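PDB 3WNV: glyoxylate reductase from Paecilomyces sp. J18, which probably catalyses the NAD(P)H-dependent reduction of glyoxylate to glycolate. Local coordinates for residues A[246-258]-A[270-283]. Numbering follows the deposited sequence.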
loop_
_atom_site.group_PDB
_atom_site.type_symbol
_atom_site.label_atom_id
_atom_site.label_comp_id
_atom_site.label_asym_id
_atom_site.label_seq_id
_atom_site.Cartn_x
_atom_site.Cartn_y
_atom_site.Cartn_z
ATOM N N ALA A 246 8.701 -2.055 -4.587
ATOM C CA ALA A 246 9.215 -2.532 -5.862
ATOM C C ALA A 246 8.949 -1.562 -7.000
ATOM O O ALA A 246 9.393 -1.793 -8.144
ATOM C CB ALA A 246 8.670 -3.953 -6.216
ATOM N N LEU A 247 8.299 -0.445 -6.697
ATOM C CA LEU A 247 8.153 0.645 -7.662
ATOM C C LEU A 247 9.492 1.308 -7.919
ATOM O O LEU A 247 9.680 1.998 -8.931
ATOM C CB LEU A 247 7.180 1.715 -7.145
ATOM C CG LEU A 247 5.719 1.288 -6.934
ATOM C CD1 LEU A 247 5.035 2.449 -6.184
ATOM C CD2 LEU A 247 5.002 0.988 -8.264
ATOM N N ILE A 248 10.430 1.110 -6.994
ATOM C CA ILE A 248 11.751 1.682 -7.139
ATOM C C ILE A 248 12.742 0.532 -7.254
ATOM O O ILE A 248 12.588 -0.478 -6.577
ATOM C CB ILE A 248 12.151 2.523 -5.912
ATOM C CG1 ILE A 248 11.098 3.583 -5.663
ATOM C CG2 ILE A 248 13.585 3.106 -6.136
ATOM C CD1 ILE A 248 11.271 4.381 -4.368
ATOM N N ASP A 249 13.709 0.684 -8.166
ATOM C CA ASP A 249 14.859 -0.200 -8.288
ATOM C C ASP A 249 15.741 0.097 -7.066
ATOM O O ASP A 249 16.520 1.060 -7.064
ATOM C CB ASP A 249 15.603 0.111 -9.606
ATOM C CG ASP A 249 16.823 -0.766 -9.810
ATOM O OD1 ASP A 249 17.274 -1.379 -8.832
ATOM O OD2 ASP A 249 17.346 -0.856 -10.951
ATOM N N GLU A 250 15.571 -0.689 -6.003
ATOM C CA GLU A 250 16.163 -0.322 -4.714
ATOM C C GLU A 250 17.683 -0.331 -4.798
ATOM O O GLU A 250 18.363 0.454 -4.129
ATOM C CB GLU A 250 15.658 -1.283 -3.630
ATOM C CG GLU A 250 15.839 -0.771 -2.204
ATOM C CD GLU A 250 14.980 -1.591 -1.225
ATOM O OE1 GLU A 250 13.740 -1.499 -1.364
ATOM O OE2 GLU A 250 15.517 -2.348 -0.353
ATOM N N LYS A 251 18.233 -1.193 -5.638
ATOM C CA LYS A 251 19.694 -1.218 -5.775
ATOM C C LYS A 251 20.168 0.064 -6.444
ATOM O O LYS A 251 21.187 0.627 -6.069
ATOM C CB LYS A 251 20.180 -2.443 -6.545
ATOM C CG LYS A 251 20.204 -3.718 -5.724
ATOM C CD LYS A 251 20.591 -4.866 -6.605
ATOM C CE LYS A 251 20.415 -6.182 -5.870
ATOM N NZ LYS A 251 20.564 -7.347 -6.787
ATOM N N ALA A 252 19.400 0.559 -7.408
ATOM C CA ALA A 252 19.730 1.840 -8.039
ATOM C C ALA A 252 19.558 3.030 -7.096
ATOM O O ALA A 252 20.320 4.012 -7.142
ATOM C CB ALA A 252 18.879 2.048 -9.297
ATOM N N LEU A 253 18.554 2.953 -6.245
ATOM C CA LEU A 253 18.319 3.971 -5.235
ATOM C C LEU A 253 19.528 4.024 -4.292
ATOM O O LEU A 253 20.021 5.120 -3.947
ATOM C CB LEU A 253 17.023 3.638 -4.479
ATOM C CG LEU A 253 16.802 4.538 -3.250
ATOM C CD1 LEU A 253 16.462 5.915 -3.689
ATOM C CD2 LEU A 253 15.673 3.928 -2.387
ATOM N N VAL A 254 20.031 2.852 -3.894
ATOM C CA VAL A 254 21.220 2.818 -3.019
ATOM C C VAL A 254 22.433 3.482 -3.697
ATOM O O VAL A 254 23.129 4.316 -3.090
ATOM C CB VAL A 254 21.553 1.382 -2.561
ATOM C CG1 VAL A 254 22.989 1.333 -1.939
ATOM C CG2 VAL A 254 20.502 0.892 -1.531
ATOM N N ARG A 255 22.694 3.146 -4.961
ATOM C CA ARG A 255 23.793 3.812 -5.659
ATOM C C ARG A 255 23.632 5.338 -5.747
ATOM O O ARG A 255 24.615 6.077 -5.729
ATOM C CB ARG A 255 23.971 3.228 -7.071
ATOM C CG ARG A 255 24.219 1.723 -7.069
ATOM C CD ARG A 255 24.697 1.227 -8.432
ATOM N NE ARG A 255 23.646 1.290 -9.452
ATOM C CZ ARG A 255 22.745 0.327 -9.684
ATOM N NH1 ARG A 255 22.736 -0.784 -8.959
ATOM N NH2 ARG A 255 21.845 0.471 -10.650
ATOM N N ALA A 256 22.392 5.802 -5.876
ATOM C CA ALA A 256 22.102 7.214 -5.987
ATOM C C ALA A 256 22.247 7.944 -4.650
ATOM O O ALA A 256 22.615 9.122 -4.585
ATOM C CB ALA A 256 20.677 7.412 -6.614
ATOM N N LEU A 257 21.961 7.234 -3.570
ATOM C CA LEU A 257 22.240 7.753 -2.230
ATOM C C LEU A 257 23.742 7.837 -2.032
ATOM O O LEU A 257 24.272 8.829 -1.488
ATOM C CB LEU A 257 21.620 6.812 -1.191
ATOM C CG LEU A 257 20.141 7.070 -0.946
ATOM C CD1 LEU A 257 19.489 5.881 -0.285
ATOM C CD2 LEU A 257 19.938 8.325 -0.047
ATOM N N GLU A 258 24.431 6.801 -2.499
ATOM C CA GLU A 258 25.888 6.714 -2.350
ATOM C C GLU A 258 26.637 7.807 -3.113
ATOM O O GLU A 258 27.656 8.305 -2.641
ATOM C CB GLU A 258 26.398 5.340 -2.790
ATOM C CG GLU A 258 26.057 4.191 -1.838
ATOM C CD GLU A 258 26.449 2.820 -2.404
ATOM O OE1 GLU A 258 26.689 2.699 -3.636
ATOM O OE2 GLU A 258 26.509 1.858 -1.605
ATOM N N TYR A 270 9.613 -1.538 0.853
ATOM C CA TYR A 270 10.878 -2.013 0.291
ATOM C C TYR A 270 10.658 -3.080 -0.763
ATOM O O TYR A 270 9.682 -3.850 -0.705
ATOM C CB TYR A 270 11.812 -2.575 1.395
ATOM C CG TYR A 270 11.909 -1.577 2.515
ATOM C CD1 TYR A 270 12.810 -0.521 2.449
ATOM C CD2 TYR A 270 11.018 -1.641 3.576
ATOM C CE1 TYR A 270 12.871 0.431 3.461
ATOM C CE2 TYR A 270 11.055 -0.696 4.579
ATOM C CZ TYR A 270 11.968 0.341 4.504
ATOM O OH TYR A 270 11.981 1.271 5.520
ATOM N N GLU A 271 11.593 -3.165 -1.691
ATOM C CA GLU A 271 11.417 -4.063 -2.829
ATOM C C GLU A 271 11.268 -5.538 -2.462
ATOM O O GLU A 271 10.516 -6.241 -3.124
ATOM C CB GLU A 271 12.555 -3.878 -3.834
ATOM C CG GLU A 271 12.408 -4.747 -5.076
ATOM C CD GLU A 271 13.411 -4.390 -6.158
ATOM O OE1 GLU A 271 14.248 -3.503 -5.903
ATOM O OE2 GLU A 271 13.372 -5.008 -7.254
ATOM N N ASN A 272 11.984 -6.007 -1.435
ATOM C CA ASN A 272 11.887 -7.399 -1.012
ATOM C C ASN A 272 11.542 -7.546 0.450
ATOM O O ASN A 272 12.124 -8.369 1.169
ATOM C CB ASN A 272 13.192 -8.113 -1.324
ATOM C CG ASN A 272 13.436 -8.197 -2.820
ATOM O OD1 ASN A 272 12.707 -8.895 -3.525
ATOM N ND2 ASN A 272 14.442 -7.485 -3.312
ATOM N N GLU A 273 10.584 -6.745 0.904
ATOM C CA GLU A 273 10.299 -6.688 2.332
ATOM C C GLU A 273 9.813 -8.069 2.786
ATOM O O GLU A 273 9.130 -8.765 2.050
ATOM C CB GLU A 273 9.356 -5.508 2.680
ATOM C CG GLU A 273 7.936 -5.643 2.241
ATOM C CD GLU A 273 7.094 -4.421 2.609
ATOM O OE1 GLU A 273 7.400 -3.292 2.114
ATOM O OE2 GLU A 273 6.105 -4.597 3.350
ATOM N N PRO A 274 10.231 -8.507 3.989
ATOM C CA PRO A 274 10.872 -7.653 5.005
ATOM C C PRO A 274 12.396 -7.451 4.874
ATOM O O PRO A 274 12.981 -6.829 5.765
ATOM C CB PRO A 274 10.585 -8.407 6.297
ATOM C CG PRO A 274 10.622 -9.856 5.854
ATOM C CD PRO A 274 9.978 -9.869 4.487
ATOM N N GLN A 275 13.029 -7.929 3.810
ATOM C CA GLN A 275 14.435 -7.603 3.615
ATOM C C GLN A 275 14.543 -6.158 3.158
ATOM O O GLN A 275 13.630 -5.647 2.497
ATOM C CB GLN A 275 15.084 -8.529 2.584
ATOM C CG GLN A 275 14.959 -10.015 2.904
ATOM C CD GLN A 275 15.256 -10.322 4.356
ATOM O OE1 GLN A 275 16.197 -9.781 4.937
ATOM N NE2 GLN A 275 14.443 -11.193 4.957
ATOM N N VAL A 276 15.641 -5.492 3.506
ATOM C CA VAL A 276 15.929 -4.135 3.026
ATOM C C VAL A 276 17.350 -4.170 2.449
ATOM O O VAL A 276 18.249 -4.816 3.027
ATOM C CB VAL A 276 15.875 -3.109 4.204
ATOM C CG1 VAL A 276 16.317 -1.722 3.766
ATOM C CG2 VAL A 276 14.476 -3.101 4.902
ATOM N N GLU A 277 17.589 -3.523 1.311
ATOM C CA GLU A 277 18.970 -3.520 0.788
ATOM C C GLU A 277 19.923 -3.015 1.863
ATOM O O GLU A 277 19.647 -2.018 2.514
ATOM C CB GLU A 277 19.119 -2.645 -0.463
ATOM C CG GLU A 277 18.544 -3.243 -1.730
ATOM C CD GLU A 277 19.256 -4.495 -2.169
ATOM O OE1 GLU A 277 20.498 -4.485 -2.289
ATOM O OE2 GLU A 277 18.562 -5.506 -2.406
ATOM N N PRO A 278 21.051 -3.713 2.064
ATOM C CA PRO A 278 21.965 -3.355 3.155
ATOM C C PRO A 278 22.437 -1.901 3.115
ATOM O O PRO A 278 22.390 -1.228 4.147
ATOM C CB PRO A 278 23.160 -4.288 2.928
ATOM C CG PRO A 278 22.620 -5.436 2.210
ATOM C CD PRO A 278 21.536 -4.867 1.300
ATOM N N GLY A 279 22.862 -1.414 1.948
ATOM C CA GLY A 279 23.321 -0.040 1.834
ATOM C C GLY A 279 22.240 0.956 2.192
ATOM O O GLY A 279 22.521 2.112 2.535
ATOM N N LEU A 280 20.991 0.515 2.129
ATOM C CA LEU A 280 19.883 1.372 2.542
ATOM C C LEU A 280 19.706 1.300 4.080
ATOM O O LEU A 280 19.708 2.318 4.782
ATOM C CB LEU A 280 18.634 0.912 1.800
ATOM C CG LEU A 280 17.391 1.756 1.848
ATOM C CD1 LEU A 280 17.758 3.181 1.477
ATOM C CD2 LEU A 280 16.356 1.205 0.858
ATOM N N LEU A 281 19.607 0.083 4.595
ATOM C CA LEU A 281 19.393 -0.133 6.017
ATOM C C LEU A 281 20.510 0.489 6.820
ATOM O O LEU A 281 20.269 1.010 7.913
ATOM C CB LEU A 281 19.305 -1.640 6.312
ATOM C CG LEU A 281 18.675 -2.068 7.632
ATOM C CD1 LEU A 281 17.324 -1.404 7.772
ATOM C CD2 LEU A 281 18.532 -3.593 7.656
ATOM N N ASN A 282 21.722 0.504 6.256
ATOM C CA ASN A 282 22.908 0.896 7.031
ATOM C C ASN A 282 23.203 2.365 6.927
ATOM O O ASN A 282 24.176 2.832 7.492
ATOM C CB ASN A 282 24.159 0.116 6.606
ATOM C CG ASN A 282 24.014 -1.385 6.801
ATOM O OD1 ASN A 282 23.146 -1.855 7.543
ATOM N ND2 ASN A 282 24.870 -2.153 6.112
ATOM N N ASN A 283 22.360 3.096 6.205
ATOM C CA ASN A 283 22.574 4.533 5.969
ATOM C C ASN A 283 21.835 5.396 7.019
ATOM O O ASN A 283 20.600 5.490 7.005
ATOM C CB ASN A 283 22.065 4.875 4.554
ATOM C CG ASN A 283 22.368 6.286 4.147
ATOM O OD1 ASN A 283 22.659 7.137 4.980
ATOM N ND2 ASN A 283 22.282 6.550 2.854
HETATM O O HOH W 1 16.854 -3.494 -6.904
HETATM O O HOH W 2 14.191 -4.746 -0.249
#
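Glu250 lays its side chain across that of Leu280 at about a right angle, CG resting 3.7 Å from Leu280 CD2. CG anti to the backbone N (chi1 -162°) and an extended chain carry its buried carboxylate across to 270-283, where each oxygen takes a different backbone N-H. Glu271 N donates to Glu250 OE1 at 2.7 Å, nearly straight but 31° out of the carboxylate plane on the syn side. Glu277 N reaches Glu250 OE2 at 2.9 Å, and a water that also binds Asn272 N and Gln275 O donates to the same oxygen. Glu271 answers in the other direction: its OE1 takes Glu250 N at 3.1 Å in the first turn of helix 250-259, while its OE2 turns to His223. A second water ties Glu271 OE1 to Lys251 N and to the N-cap Asp249. Further along the helix, Leu280 is a knob among Glu250, Leu253, Val254 and Leu257, with its CD1 3.7 Å from Leu257 CD1. Leu267 of strand 262-267 also touches this leucine. Val254 CG1 lies 4.0 Å from Gly279 CA, where a side chain would run into it. An alanine in place of Glu250 would probably leave the amides of Glu271 and Glu277 without the carboxylate that accepts from both and open a gap beside Leu280. In this Rossmann-type domain one carboxylate thus holds residues 271 and 277, at either end of the loop they bound, to the preceding helix; the N-H donors and water would favour its ionised form, while the nearby carboxylates of Glu271 and Glu277 would work against it.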